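LBCATS-a (Synthetic construct, PDB 5EY5) probably acts as a tryptophan synthase alpha subunit, cleaving indole-3-glycerol phosphate to indole and glyceraldehyde 3-phosphate, and binds sn-glycerol-3-phosphate in a TIM-barrel pocket. Local coordinates at residues 95-100 with 121-126; 149-154 with 171-176. All blocks are in the same frame, centred on the assembly; numbering follows the deposited sequence.

Interaction 1 (95-100 with 121-126); sequences VPIVFL and AGVDGL
Val123 lays its CG2 methyl over one face of the Phe99 ring, 3.8 Å from the ring centroid and 16° off the ring normal, a CH-pi contact displaced toward the CE1-CZ rim. Both side chains turn CG2 or CG beside their own backbone N, and they cross at about a right angle, so a methyl tip rather than a flank meets the ring. Phe99 CB also packs on Leu126 CD2 at 3.9 Å, and Phe82 meets the same ring from outside the two segments. Strands 97-100 and 125-127 are neighbours in the parallel eight-stranded TIM barrel, and helix 78-91 touches the Phe99 side chain. Val98-Phe99 and Gly125-Leu126 pair as parallel strands: Phe99 N donates to Gly125 O at 3.0 Å, approaching from above the carbonyl plane. Val98 lies on the other face of the sheet, its CG1 3.5 Å from Gly125 O.

Ahead of the regular pairing, Asp124 takes over. Its CG stands beside the backbone N (chi1 -53°), which brings OD1 to 2.9 Å from Ile97 N in a nearly straight bond (165°) through the anti lone pair. In return, Asp124 N reaches Ile97 O at 2.8 Å, almost along the C=O axis; Gly125 N adds a weak bond to that oxygen. Salt bridges from Arg3 to OD2 and Arg89 to OD1 engage both carboxylate oxygens, consistent with a buried Asp124 that stays ionised.

Interaction 2 (149-154 with 171-176); sequences DLIFLV and SGFVYC. With G3P (sn-glycerol-3-phosphate), chain E.
Ser171 OG replaces a main-chain acceptor at the start of this parallel pairing: Leu150 N donates to it at 3.0 Å and 163°, while Ser171 N returns a bond to Leu150 O at 3.1 Å. With chi1 55°, OG sits between its own N and carbonyl carbon, the crowded position, which allows one residue to grip both polar groups of Leu150. Gly172 follows with positive phi, a backbone that suits glycine, and packs its CA against the Asp149 side chain. The Asp149 carboxylate lies against this loop, OD1 being 3.2 Å from Gly172 CA.

Ile151 turns CG2 over one face of the Phe173 ring, 21° off the normal, while Ile151 CD1, reaching past the rim, comes to 3.5 Å from Phe173 CE2. Regular pairing appears at Leu153 and Tyr175, where Tyr175 N donates to Phe152 O, and Val154 N donates to Tyr175 O at 2.8 Å, the second bond lying nearly along the C=O axis. Leu153 and Tyr175 run side by side on one face of the sheet, with Leu153 CD1 3.6 Å from Tyr175 CB. Tyr175 CG is anti to its backbone N, and the ring carries OH to G3P O1, donating a 2.8 Å hydrogen bond; O1 lies in the ring plane at its edge.

On the other face, Val154 CG2 meets Val174 CG1, and Val154 also packs on Ile163 and Ile166 of helix 160-169, which connects the two strands as a right-handed beta-alpha-beta crossover. Strands 125-127 and 208-211 flank the pair within the barrel.

In the fold
Both interactions join sequence-consecutive parallel strands of the eight-stranded TIM barrel, and they share a seam: strands 125-127 and 149-154 are neighbours, with Leu126 N 2.8 Å from Asp149 O and Leu126 O 2.8 Å from Ile151 N, both probable hydrogen bonds. Val98 CG1 and Ile151 CD1, 4.0 Å apart, add apolar packing between them; the two centres are 13 Å apart. Interaction 1 is the more buried, and its start is bonded through a carboxylate paired with arginines. Interaction 2 is partly buried and begins with a neutral hydroxyl and a glycine with positive phi. Each contributes one ligand-pocket residue: Leu100 by contact, Tyr175 by a hydrogen bond.

Interaction 1 (95-100 with 121-126)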
loop_
_atom_site.group_PDB
_atom_site.type_symbol
_atom_site.label_atom_id
_atom_site.label_comp_id
_atom_site.label_asym_id
_atom_site.label_seq_id
_atom_site.Cartn_x
_atom_site.Cartn_y
_atom_site.Cartn_z
ATOM N N VAL A 95 7.174 60.360 -15.804
ATOM C CA VAL A 95 7.270 58.997 -16.354
ATOM C C VAL A 95 6.034 58.194 -15.968
ATOM O O VAL A 95 5.701 58.112 -14.772
ATOM C CB VAL A 95 8.535 58.307 -15.854
ATOM C CG1 VAL A 95 8.466 58.121 -14.347
ATOM C CG2 VAL A 95 8.691 56.963 -16.547
ATOM N N PRO A 96 5.342 57.564 -16.921
ATOM C CA PRO A 96 4.216 56.703 -16.555
ATOM C C PRO A 96 4.715 55.441 -15.870
ATOM O O PRO A 96 5.682 54.812 -16.309
ATOM C CB PRO A 96 3.539 56.394 -17.900
ATOM C CG PRO A 96 4.023 57.488 -18.826
ATOM C CD PRO A 96 5.414 57.796 -18.374
ATOM N N ILE A 97 4.050 55.085 -14.780
ATOM C CA ILE A 97 4.371 53.898 -13.994
ATOM C C ILE A 97 3.164 52.975 -14.046
ATOM O O ILE A 97 2.032 53.419 -13.819
ATOM C CB ILE A 97 4.724 54.259 -12.537
ATOM C CG1 ILE A 97 6.000 55.087 -12.492
ATOM C CG2 ILE A 97 4.874 52.987 -11.667
ATOM C CD1 ILE A 97 7.232 54.289 -12.845
ATOM N N VAL A 98 3.408 51.708 -14.373
ATOM C CA VAL A 98 2.388 50.664 -14.393
ATOM C C VAL A 98 2.789 49.602 -13.380
ATOM O O VAL A 98 3.944 49.156 -13.375
ATOM C CB VAL A 98 2.236 50.044 -15.794
ATOM C CG1 VAL A 98 1.264 48.849 -15.759
ATOM C CG2 VAL A 98 1.753 51.101 -16.780
ATOM N N PHE A 99 1.844 49.223 -12.512
ATOM C CA PHE A 99 1.998 48.075 -11.622
ATOM C C PHE A 99 1.499 46.827 -12.332
ATOM O O PHE A 99 0.354 46.792 -12.799
ATOM C CB PHE A 99 1.216 48.243 -10.316
ATOM C CG PHE A 99 1.945 48.999 -9.256
ATOM C CD1 PHE A 99 3.156 49.609 -9.532
ATOM C CD2 PHE A 99 1.423 49.093 -7.970
ATOM C CE1 PHE A 99 3.831 50.319 -8.541
ATOM C CE2 PHE A 99 2.083 49.787 -6.979
ATOM C CZ PHE A 99 3.298 50.404 -7.266
ATOM N N LEU A 100 2.348 45.797 -12.398
ATOM C CA LEU A 100 1.936 44.491 -12.891
ATOM C C LEU A 100 1.818 43.614 -11.660
ATOM O O LEU A 100 2.807 43.377 -10.954
ATOM C CB LEU A 100 2.930 43.938 -13.918
ATOM C CG LEU A 100 2.584 42.637 -14.650
ATOM C CD1 LEU A 100 3.351 42.563 -15.973
ATOM C CD2 LEU A 100 2.878 41.415 -13.770
ATOM N N ALA A 121 -0.444 57.780 -4.950
ATOM C CA ALA A 121 1.000 57.603 -5.064
ATOM C C ALA A 121 1.522 58.045 -6.428
ATOM O O ALA A 121 2.640 58.565 -6.523
ATOM C CB ALA A 121 1.375 56.149 -4.806
ATOM N N GLY A 122 0.747 57.847 -7.486
ATOM C CA GLY A 122 1.174 58.272 -8.803
ATOM C C GLY A 122 1.407 57.094 -9.726
ATOM O O GLY A 122 2.342 57.105 -10.534
ATOM N N VAL A 123 0.570 56.066 -9.603
ATOM C CA VAL A 123 0.630 54.882 -10.457
ATOM C C VAL A 123 -0.431 55.037 -11.531
ATOM O O VAL A 123 -1.617 55.176 -11.225
ATOM C CB VAL A 123 0.399 53.587 -9.668
ATOM C CG1 VAL A 123 0.167 52.410 -10.646
ATOM C CG2 VAL A 123 1.574 53.296 -8.741
ATOM N N ASP A 124 -0.020 54.970 -12.787
ATOM C CA ASP A 124 -0.922 55.346 -13.863
ATOM C C ASP A 124 -1.712 54.182 -14.434
ATOM O O ASP A 124 -2.778 54.405 -15.013
ATOM C CB ASP A 124 -0.108 56.045 -14.949
ATOM C CG ASP A 124 0.722 57.192 -14.375
ATOM O OD1 ASP A 124 1.964 57.064 -14.290
ATOM O OD2 ASP A 124 0.114 58.202 -13.959
ATOM N N GLY A 125 -1.234 52.954 -14.287
ATOM C CA GLY A 125 -1.908 51.851 -14.936
ATOM C C GLY A 125 -1.643 50.542 -14.229
ATOM O O GLY A 125 -0.743 50.419 -13.391
ATOM N N LEU A 126 -2.468 49.560 -14.575
ATOM C CA LEU A 126 -2.482 48.263 -13.924
ATOM C C LEU A 126 -2.508 47.183 -14.984
ATOM O O LEU A 126 -3.288 47.264 -15.938
ATOM C CB LEU A 126 -3.697 48.102 -13.010
ATOM C CG LEU A 126 -3.797 49.103 -11.864
ATOM C CD1 LEU A 126 -4.950 48.730 -10.942
ATOM C CD2 LEU A 126 -2.478 49.163 -11.090
#

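Interaction 2 (149-154 with 171-176)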
loop_
_atom_site.group_PDB
_atom_site.type_symbol
_atom_site.label_atom_id
_atom_site.label_comp_id
_atom_site.label_asym_id
_atom_site.label_seq_id
_atom_site.Cartn_x
_atom_site.Cartn_y
_atom_site.Cartn_z
ATOM N N ASP A 149 -5.566 53.394 -15.504
ATOM C CA ASP A 149 -5.815 52.548 -16.661
ATOM C C ASP A 149 -5.671 51.077 -16.293
ATOM O O ASP A 149 -4.835 50.696 -15.469
ATOM C CB ASP A 149 -4.866 52.889 -17.809
ATOM C CG ASP A 149 -5.166 54.256 -18.436
ATOM O OD1 ASP A 149 -4.255 54.821 -19.073
ATOM O OD2 ASP A 149 -6.300 54.766 -18.291
ATOM N N LEU A 150 -6.505 50.258 -16.905
ATOM C CA LEU A 150 -6.487 48.815 -16.723
ATOM C C LEU A 150 -6.096 48.206 -18.065
ATOM O O LEU A 150 -6.885 48.220 -19.017
ATOM C CB LEU A 150 -7.850 48.326 -16.239
ATOM C CG LEU A 150 -7.920 46.995 -15.505
ATOM C CD1 LEU A 150 -9.368 46.685 -15.160
ATOM C CD2 LEU A 150 -7.312 45.897 -16.348
ATOM N N ILE A 151 -4.874 47.699 -18.152
ATOM C CA ILE A 151 -4.346 47.145 -19.392
ATOM C C ILE A 151 -4.614 45.645 -19.431
ATOM O O ILE A 151 -4.145 44.901 -18.560
ATOM C CB ILE A 151 -2.846 47.426 -19.512
ATOM C CG1 ILE A 151 -2.603 48.943 -19.523
ATOM C CG2 ILE A 151 -2.278 46.720 -20.746
ATOM C CD1 ILE A 151 -1.594 49.404 -18.504
ATOM N N PHE A 152 -5.355 45.192 -20.445
ATOM C CA PHE A 152 -5.672 43.772 -20.592
ATOM C C PHE A 152 -4.813 43.133 -21.680
ATOM O O PHE A 152 -4.451 43.781 -22.670
ATOM C CB PHE A 152 -7.158 43.571 -20.917
ATOM C CG PHE A 152 -8.085 43.807 -19.746
ATOM C CD1 PHE A 152 -8.784 44.993 -19.624
ATOM C CD2 PHE A 152 -8.259 42.831 -18.772
ATOM C CE1 PHE A 152 -9.643 45.204 -18.554
ATOM C CE2 PHE A 152 -9.120 43.032 -17.698
ATOM C CZ PHE A 152 -9.810 44.215 -17.583
ATOM N N LEU A 153 -4.490 41.848 -21.483
ATOM C CA LEU A 153 -3.687 41.070 -22.426
ATOM C C LEU A 153 -4.556 40.388 -23.475
ATOM O O LEU A 153 -5.671 39.933 -23.189
ATOM C CB LEU A 153 -2.869 39.994 -21.709
ATOM C CG LEU A 153 -1.613 40.420 -20.957
ATOM C CD1 LEU A 153 -1.912 41.653 -20.137
ATOM C CD2 LEU A 153 -1.113 39.271 -20.051
ATOM N N VAL A 154 -4.025 40.308 -24.689
ATOM C CA VAL A 154 -4.643 39.576 -25.785
ATOM C C VAL A 154 -3.620 38.573 -26.285
ATOM O O VAL A 154 -2.466 38.935 -26.553
ATOM C CB VAL A 154 -5.103 40.509 -26.916
ATOM C CG1 VAL A 154 -5.720 39.687 -28.058
ATOM C CG2 VAL A 154 -6.106 41.510 -26.382
ATOM N N SER A 171 -8.010 50.090 -21.232
ATOM C CA SER A 171 -7.620 51.488 -21.299
ATOM C C SER A 171 -6.107 51.562 -21.145
ATOM O O SER A 171 -5.464 50.618 -20.678
ATOM C CB SER A 171 -8.336 52.338 -20.235
ATOM O OG SER A 171 -8.130 51.810 -18.933
ATOM N N GLY A 172 -5.543 52.689 -21.552
ATOM C CA GLY A 172 -4.101 52.839 -21.525
ATOM C C GLY A 172 -3.477 52.244 -22.770
ATOM O O GLY A 172 -3.165 52.955 -23.726
ATOM N N PHE A 173 -3.272 50.935 -22.777
ATOM C CA PHE A 173 -2.922 50.273 -24.019
ATOM C C PHE A 173 -3.442 48.847 -23.958
ATOM O O PHE A 173 -3.955 48.390 -22.934
ATOM C CB PHE A 173 -1.412 50.342 -24.304
ATOM C CG PHE A 173 -0.527 49.799 -23.202
ATOM C CD1 PHE A 173 -0.009 48.514 -23.282
ATOM C CD2 PHE A 173 -0.174 50.587 -22.114
ATOM C CE1 PHE A 173 0.824 48.014 -22.288
ATOM C CE2 PHE A 173 0.665 50.093 -21.124
ATOM C CZ PHE A 173 1.167 48.805 -21.215
ATOM N N VAL A 174 -3.357 48.169 -25.087
ATOM C CA VAL A 174 -3.607 46.738 -25.146
ATOM C C VAL A 174 -2.262 46.030 -25.158
ATOM O O VAL A 174 -1.372 46.356 -25.959
ATOM C CB VAL A 174 -4.443 46.352 -26.377
ATOM C CG1 VAL A 174 -4.598 44.835 -26.439
ATOM C CG2 VAL A 174 -5.798 47.022 -26.313
ATOM N N TYR A 175 -2.123 45.060 -24.281
ATOM C CA TYR A 175 -0.913 44.260 -24.182
ATOM C C TYR A 175 -1.094 43.028 -25.065
ATOM O O TYR A 175 -1.922 42.163 -24.772
ATOM C CB TYR A 175 -0.679 43.906 -22.721
ATOM C CG TYR A 175 0.681 43.334 -22.377
ATOM C CD1 TYR A 175 1.245 43.554 -21.127
ATOM C CD2 TYR A 175 1.368 42.530 -23.274
ATOM C CE1 TYR A 175 2.470 43.011 -20.798
ATOM C CE2 TYR A 175 2.583 41.987 -22.960
ATOM C CZ TYR A 175 3.135 42.227 -21.726
ATOM O OH TYR A 175 4.357 41.672 -21.436
ATOM N N CYS A 176 -0.337 42.959 -26.157
ATOM C CA CYS A 176 -0.409 41.844 -27.104
ATOM C C CYS A 176 0.655 40.823 -26.711
ATOM O O CYS A 176 1.855 41.116 -26.743
ATOM C CB CYS A 176 -0.236 42.358 -28.538
ATOM S SG CYS A 176 -0.127 41.144 -29.876
HETATM O O1 G3P E . 5.467 42.783 -19.173
HETATM C C1 G3P E . 5.762 41.487 -18.748
HETATM C C2 G3P E . 7.195 41.112 -19.111
HETATM O O2 G3P E . 7.536 40.001 -18.332
HETATM C C3 G3P E . 7.350 40.823 -20.619
HETATM O O1P G3P E . 7.596 39.462 -20.884
HETATM O O4P G3P E . 9.695 38.791 -19.581
HETATM O O2P G3P E . 9.237 37.597 -21.742
HETATM O O3P G3P E . 9.959 39.927 -21.799
HETATM P P G3P E . 9.157 38.926 -21.001
#